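Two structures of tannase from Lactobacillus plantarum compared at one contact. The protein probably hydrolyses the galloyl ester bonds of tannins and related gallate esters, as a tannase of the alpha/beta-hydrolase superfamily. Structure 1 is PDB 3WA6 (chain A, 1.80 Å), residues I158-S163 and A199-C204; structure 2 is PDB 4JUI (chain B, 1.70 Å), residues I159-A164 and A200-C205. Structure 2 is superposed on structure 1 by the backbone atoms of these residues (RMSD 0.08 Å); each is numbered along its deposited sequence.

Structure 1 (3WA6); sequences ITNGTS and AVSAYC. With SO4 (sulfate ion), chain C.
What is probably the nucleophile elbow of an alpha/beta-hydrolase, here Gly-Thr-Ser-Ala-Gly, ends segment 158-163, which runs parallel to segment 199-204 as neighbouring inner strands of the large mixed sheet. Ser163 N bonds to Tyr203 O at 2.9 Å, and Tyr203 N to Gly161 O at 3.0 Å, so backbone bonds tie the elbow to its neighbour. Ser163 has positive phi (61°), consistent with the strained turn of such an elbow, and its CB lies 4.3 Å from Cys204 SG. With OG anti to the backbone N (chi1 -169°), the hydroxyl reaches its partners: it bonds to His451 NE2, consistent with a catalytic triad completed by Asp419, and to sulfate O2 at 2.6 Å. Further back along the strands, Ser201 OG donates to Asn160 OD1 at 2.8 Å from above the carbonyl plane; serine's short side chain suits this buried place on the sheet face. That same OD1 lies 3.3 Å from Tyr203 CE1 at the ring edge, while Asn160 ND2 bonds to Asp454 and Tyr203 OH to Asp456.

Structure 2 (4JUI); sequences ITNGTA and AVSAYC. Engineered in segment 159-164: Ala164 (natural residue Ser). With EGR (ethyl 3,4,5-trihydroxybenzoate), chain D.
The probable nucleophile elbow, with the engineered Ala164 in the place of its serine, ends segment 159-164 beside segment 200-205. Ala164 N bonds to Tyr204 O at 2.8 Å, and Tyr204 N to Gly162 O at 3.0 Å, so backbone bonds tie the elbow to its neighbour. Ala164 has positive phi (64°), consistent with the strained turn of such an elbow, and its CB lies 4.0 Å from Cys205 SG. A bare methyl group, this side chain touches the ester of ethyl 3,4,5-trihydroxybenzoate, CB standing 3.1 Å from the carbonyl oxygen O05; the ligand is hydrogen-bonded to His452 NE2 and to the backbone N of Gly78 and Ala165. Further back along the strands, Ser202 OG donates to Asn161 OD1 at 2.7 Å from above the carbonyl plane; serine's short side chain suits this buried place on the sheet face. That same OD1 lies 3.3 Å from Tyr204 CE1 at the ring edge, while Asn161 ND2 bonds to Asp455 and Tyr204 OH to Asp457.

Structure 1 against structure 2
Both structures hold the same backbone to within the error, with positive phi at Ser163(A) and at Ala164(B) alike. The bond from Ser163(A) N to Tyr203(A) O recurs from Ala164(B) N to Tyr204(B) O, and the side chains of Asn160(A), Ser201(A), Tyr203(A) and Cys204(A) lie where their counterparts do, within the error. What changes is the polar end of one side chain. Ser163(A) and the engineered Ala164(B) have coincident CB atoms, but OG of Ser163(A) has no counterpart in Ala164(B), so the hydroxyl that is probably the nucleophile is missing. The bound group differs as well: a sulfate touches Ser163(A), whereas ethyl 3,4,5-trihydroxybenzoate occupies the same region in structure 2, touching Ala164(B). Its ester carbon C04 stands 2.1 Å apart from the place of OG of Ser163(A) after superposition, closer than a non-bonded oxygen and carbon would normally sit. Removing the hydroxyl therefore probably lets the uncleaved ester lie where the serine oxygen would approach its carbonyl carbon.

Structure 1 (3WA6)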
loop_
_atom_site.group_PDB
_atom_site.type_symbol
_atom_site.label_atom_id
_atom_site.label_comp_id
_atom_site.label_asym_id
_atom_site.label_seq_id
_atom_site.Cartn_x
_atom_site.Cartn_y
_atom_site.Cartn_z
ATOM N N ILE A 158 2.376 -13.759 -2.913
ATOM C CA ILE A 158 3.008 -12.463 -2.706
ATOM C C ILE A 158 2.039 -11.371 -3.137
ATOM O O ILE A 158 1.699 -11.262 -4.319
ATOM C CB ILE A 158 4.290 -12.329 -3.538
ATOM C CG1 ILE A 158 5.257 -13.455 -3.180
ATOM C CG2 ILE A 158 4.927 -10.967 -3.300
ATOM C CD1 ILE A 158 6.411 -13.605 -4.148
ATOM N N THR A 159 1.583 -10.569 -2.180
ATOM C CA THR A 159 0.655 -9.492 -2.503
ATOM C C THR A 159 1.410 -8.268 -3.000
ATOM O O THR A 159 2.598 -8.079 -2.710
ATOM C CB THR A 159 -0.203 -9.075 -1.283
ATOM O OG1 THR A 159 0.639 -8.905 -0.134
ATOM C CG2 THR A 159 -1.265 -10.123 -0.985
ATOM N N ASN A 160 0.716 -7.443 -3.770
ATOM C CA ASN A 160 1.314 -6.229 -4.282
ATOM C C ASN A 160 0.245 -5.165 -4.409
ATOM O O ASN A 160 -0.916 -5.472 -4.670
ATOM C CB ASN A 160 1.968 -6.461 -5.646
ATOM C CG ASN A 160 2.680 -5.230 -6.148
ATOM O OD1 ASN A 160 3.392 -4.572 -5.390
ATOM N ND2 ASN A 160 2.499 -4.908 -7.426
ATOM N N GLY A 161 0.640 -3.914 -4.215
ATOM C CA GLY A 161 -0.317 -2.830 -4.321
ATOM C C GLY A 161 0.359 -1.488 -4.162
ATOM O O GLY A 161 1.491 -1.410 -3.678
ATOM N N THR A 162 -0.340 -0.434 -4.563
ATOM C CA THR A 162 0.190 0.923 -4.481
ATOM C C THR A 162 -0.730 1.830 -3.668
ATOM O O THR A 162 -1.953 1.719 -3.764
ATOM C CB THR A 162 0.349 1.531 -5.894
ATOM O OG1 THR A 162 1.240 0.717 -6.667
ATOM C CG2 THR A 162 0.901 2.954 -5.809
ATOM N N SER A 163 -0.134 2.715 -2.866
ATOM C CA SER A 163 -0.886 3.672 -2.051
ATOM C C SER A 163 -1.797 2.945 -1.061
ATOM O O SER A 163 -1.323 2.174 -0.232
ATOM C CB SER A 163 -1.703 4.594 -2.969
ATOM O OG SER A 163 -2.252 5.689 -2.249
ATOM N N ALA A 199 5.057 -13.385 1.087
ATOM C CA ALA A 199 5.798 -12.138 1.048
ATOM C C ALA A 199 4.914 -10.949 0.733
ATOM O O ALA A 199 3.815 -11.095 0.196
ATOM C CB ALA A 199 6.925 -12.234 0.024
ATOM N N VAL A 200 5.426 -9.768 1.057
ATOM C CA VAL A 200 4.706 -8.527 0.841
ATOM C C VAL A 200 5.461 -7.534 -0.033
ATOM O O VAL A 200 6.633 -7.235 0.218
ATOM C CB VAL A 200 4.412 -7.823 2.192
ATOM C CG1 VAL A 200 3.878 -6.413 1.954
ATOM C CG2 VAL A 200 3.418 -8.628 2.992
ATOM N N SER A 201 4.790 -7.052 -1.078
ATOM C CA SER A 201 5.352 -6.012 -1.925
ATOM C C SER A 201 4.401 -4.832 -1.742
ATOM O O SER A 201 3.190 -4.963 -1.927
ATOM C CB SER A 201 5.394 -6.420 -3.396
ATOM O OG SER A 201 5.816 -5.309 -4.174
ATOM N N ALA A 202 4.939 -3.679 -1.366
ATOM C CA ALA A 202 4.094 -2.516 -1.153
ATOM C C ALA A 202 4.727 -1.212 -1.604
ATOM O O ALA A 202 5.832 -0.875 -1.186
ATOM C CB ALA A 202 3.716 -2.421 0.328
ATOM N N TYR A 203 4.016 -0.483 -2.460
ATOM C CA TYR A 203 4.483 0.815 -2.935
ATOM C C TYR A 203 3.716 1.904 -2.194
ATOM O O TYR A 203 2.488 1.849 -2.094
ATOM C CB TYR A 203 4.270 0.952 -4.443
ATOM C CG TYR A 203 5.137 0.009 -5.240
ATOM C CD1 TYR A 203 4.738 -1.304 -5.480
ATOM C CD2 TYR A 203 6.382 0.416 -5.715
ATOM C CE1 TYR A 203 5.564 -2.192 -6.181
ATOM C CE2 TYR A 203 7.213 -0.461 -6.407
ATOM C CZ TYR A 203 6.798 -1.759 -6.637
ATOM O OH TYR A 203 7.622 -2.624 -7.323
ATOM N N CYS A 204 4.458 2.884 -1.679
ATOM C CA CYS A 204 3.916 4.005 -0.908
ATOM C C CYS A 204 2.653 3.663 -0.109
ATOM O O CYS A 204 1.601 4.279 -0.284
ATOM C CB CYS A 204 3.663 5.217 -1.823
ATOM S SG CYS A 204 2.578 4.909 -3.241
HETATM S S SO4 C . -4.385 7.576 -4.406
HETATM O O1 SO4 C . -4.484 7.300 -5.850
HETATM O O2 SO4 C . -4.315 6.299 -3.678
HETATM O O3 SO4 C . -5.566 8.338 -3.964
HETATM O O4 SO4 C . -3.186 8.381 -4.134
#

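Structure 2 (4JUI)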
loop_
_atom_site.group_PDB
_atom_site.type_symbol
_atom_site.label_atom_id
_atom_site.label_comp_id
_atom_site.label_asym_id
_atom_site.label_seq_id
_atom_site.Cartn_x
_atom_site.Cartn_y
_atom_site.Cartn_z
ATOM N N ILE B 159 2.436 -13.741 -2.856
ATOM C CA ILE B 159 3.037 -12.434 -2.671
ATOM C C ILE B 159 2.013 -11.398 -3.103
ATOM O O ILE B 159 1.632 -11.355 -4.263
ATOM C CB ILE B 159 4.317 -12.296 -3.526
ATOM C CG1 ILE B 159 5.327 -13.368 -3.124
ATOM C CG2 ILE B 159 4.931 -10.909 -3.360
ATOM C CD1 ILE B 159 6.219 -13.802 -4.239
ATOM N N THR B 160 1.542 -10.586 -2.161
ATOM C CA THR B 160 0.619 -9.507 -2.486
ATOM C C THR B 160 1.398 -8.303 -3.013
ATOM O O THR B 160 2.576 -8.127 -2.699
ATOM C CB THR B 160 -0.215 -9.077 -1.261
ATOM O OG1 THR B 160 0.664 -8.843 -0.157
ATOM C CG2 THR B 160 -1.229 -10.162 -0.888
ATOM N N ASN B 161 0.733 -7.486 -3.825
ATOM C CA ASN B 161 1.323 -6.263 -4.345
ATOM C C ASN B 161 0.245 -5.189 -4.457
ATOM O O ASN B 161 -0.913 -5.496 -4.734
ATOM C CB ASN B 161 1.976 -6.501 -5.717
ATOM C CG ASN B 161 2.724 -5.279 -6.218
ATOM O OD1 ASN B 161 3.447 -4.630 -5.458
ATOM N ND2 ASN B 161 2.532 -4.940 -7.490
ATOM N N GLY B 162 0.614 -3.935 -4.209
ATOM C CA GLY B 162 -0.327 -2.843 -4.341
ATOM C C GLY B 162 0.347 -1.498 -4.168
ATOM O O GLY B 162 1.467 -1.428 -3.650
ATOM N N THR B 163 -0.334 -0.442 -4.609
ATOM C CA THR B 163 0.191 0.927 -4.537
ATOM C C THR B 163 -0.708 1.807 -3.676
ATOM O O THR B 163 -1.934 1.770 -3.825
ATOM C CB THR B 163 0.272 1.536 -5.956
ATOM O OG1 THR B 163 1.210 0.792 -6.745
ATOM C CG2 THR B 163 0.728 2.986 -5.912
ATOM N N ALA B 164 -0.096 2.594 -2.789
ATOM C CA ALA B 164 -0.804 3.592 -1.988
ATOM C C ALA B 164 -1.817 2.946 -1.032
ATOM O O ALA B 164 -1.415 2.149 -0.180
ATOM C CB ALA B 164 -1.449 4.614 -2.894
ATOM N N ALA B 200 4.998 -13.309 1.186
ATOM C CA ALA B 200 5.781 -12.081 1.095
ATOM C C ALA B 200 4.915 -10.895 0.710
ATOM O O ALA B 200 3.833 -11.063 0.134
ATOM C CB ALA B 200 6.939 -12.254 0.111
ATOM N N VAL B 201 5.387 -9.698 1.047
ATOM C CA VAL B 201 4.659 -8.476 0.757
ATOM C C VAL B 201 5.477 -7.565 -0.139
ATOM O O VAL B 201 6.634 -7.295 0.155
ATOM C CB VAL B 201 4.401 -7.674 2.050
ATOM C CG1 VAL B 201 3.841 -6.281 1.719
ATOM C CG2 VAL B 201 3.448 -8.431 2.961
ATOM N N SER B 202 4.865 -7.091 -1.222
ATOM C CA SER B 202 5.369 -5.935 -1.958
ATOM C C SER B 202 4.406 -4.764 -1.749
ATOM O O SER B 202 3.199 -4.900 -1.960
ATOM C CB SER B 202 5.466 -6.260 -3.443
ATOM O OG SER B 202 5.833 -5.121 -4.209
ATOM N N ALA B 203 4.924 -3.619 -1.314
ATOM C CA ALA B 203 4.075 -2.461 -1.068
ATOM C C ALA B 203 4.748 -1.194 -1.557
ATOM O O ALA B 203 5.858 -0.878 -1.146
ATOM C CB ALA B 203 3.731 -2.345 0.420
ATOM N N TYR B 204 4.071 -0.495 -2.460
ATOM C CA TYR B 204 4.489 0.813 -2.931
ATOM C C TYR B 204 3.717 1.885 -2.182
ATOM O O TYR B 204 2.484 1.783 -2.040
ATOM C CB TYR B 204 4.215 0.939 -4.423
ATOM C CG TYR B 204 5.099 0.006 -5.226
ATOM C CD1 TYR B 204 4.659 -1.262 -5.593
ATOM C CD2 TYR B 204 6.387 0.384 -5.582
ATOM C CE1 TYR B 204 5.486 -2.120 -6.314
ATOM C CE2 TYR B 204 7.211 -0.470 -6.293
ATOM C CZ TYR B 204 6.755 -1.710 -6.649
ATOM O OH TYR B 204 7.594 -2.539 -7.357
ATOM N N CYS B 205 4.453 2.891 -1.701
ATOM C CA CYS B 205 3.912 4.010 -0.920
ATOM C C CYS B 205 2.676 3.707 -0.062
ATOM O O CYS B 205 1.641 4.353 -0.214
ATOM C CB CYS B 205 3.647 5.228 -1.822
ATOM S SG CYS B 205 2.491 4.997 -3.193
HETATM C C01 EGR D . -5.223 8.369 -4.756
HETATM C C02 EGR D . -3.798 7.893 -4.786
HETATM O O03 EGR D . -3.380 6.884 -3.906
HETATM C C04 EGR D . -4.115 6.454 -2.800
HETATM O O05 EGR D . -4.415 5.278 -2.612
HETATM C C06 EGR D . -4.264 7.386 -1.657
HETATM C C07 EGR D . -5.150 7.069 -0.644
HETATM C C08 EGR D . -5.306 7.946 0.408
HETATM O O09 EGR D . -6.186 7.640 1.420
HETATM C C10 EGR D . -4.571 9.125 0.440
HETATM O O11 EGR D . -4.723 9.992 1.499
HETATM C C12 EGR D . -3.678 9.427 -0.578
HETATM O O13 EGR D . -2.944 10.585 -0.567
HETATM C C14 EGR D . -3.524 8.550 -1.629
#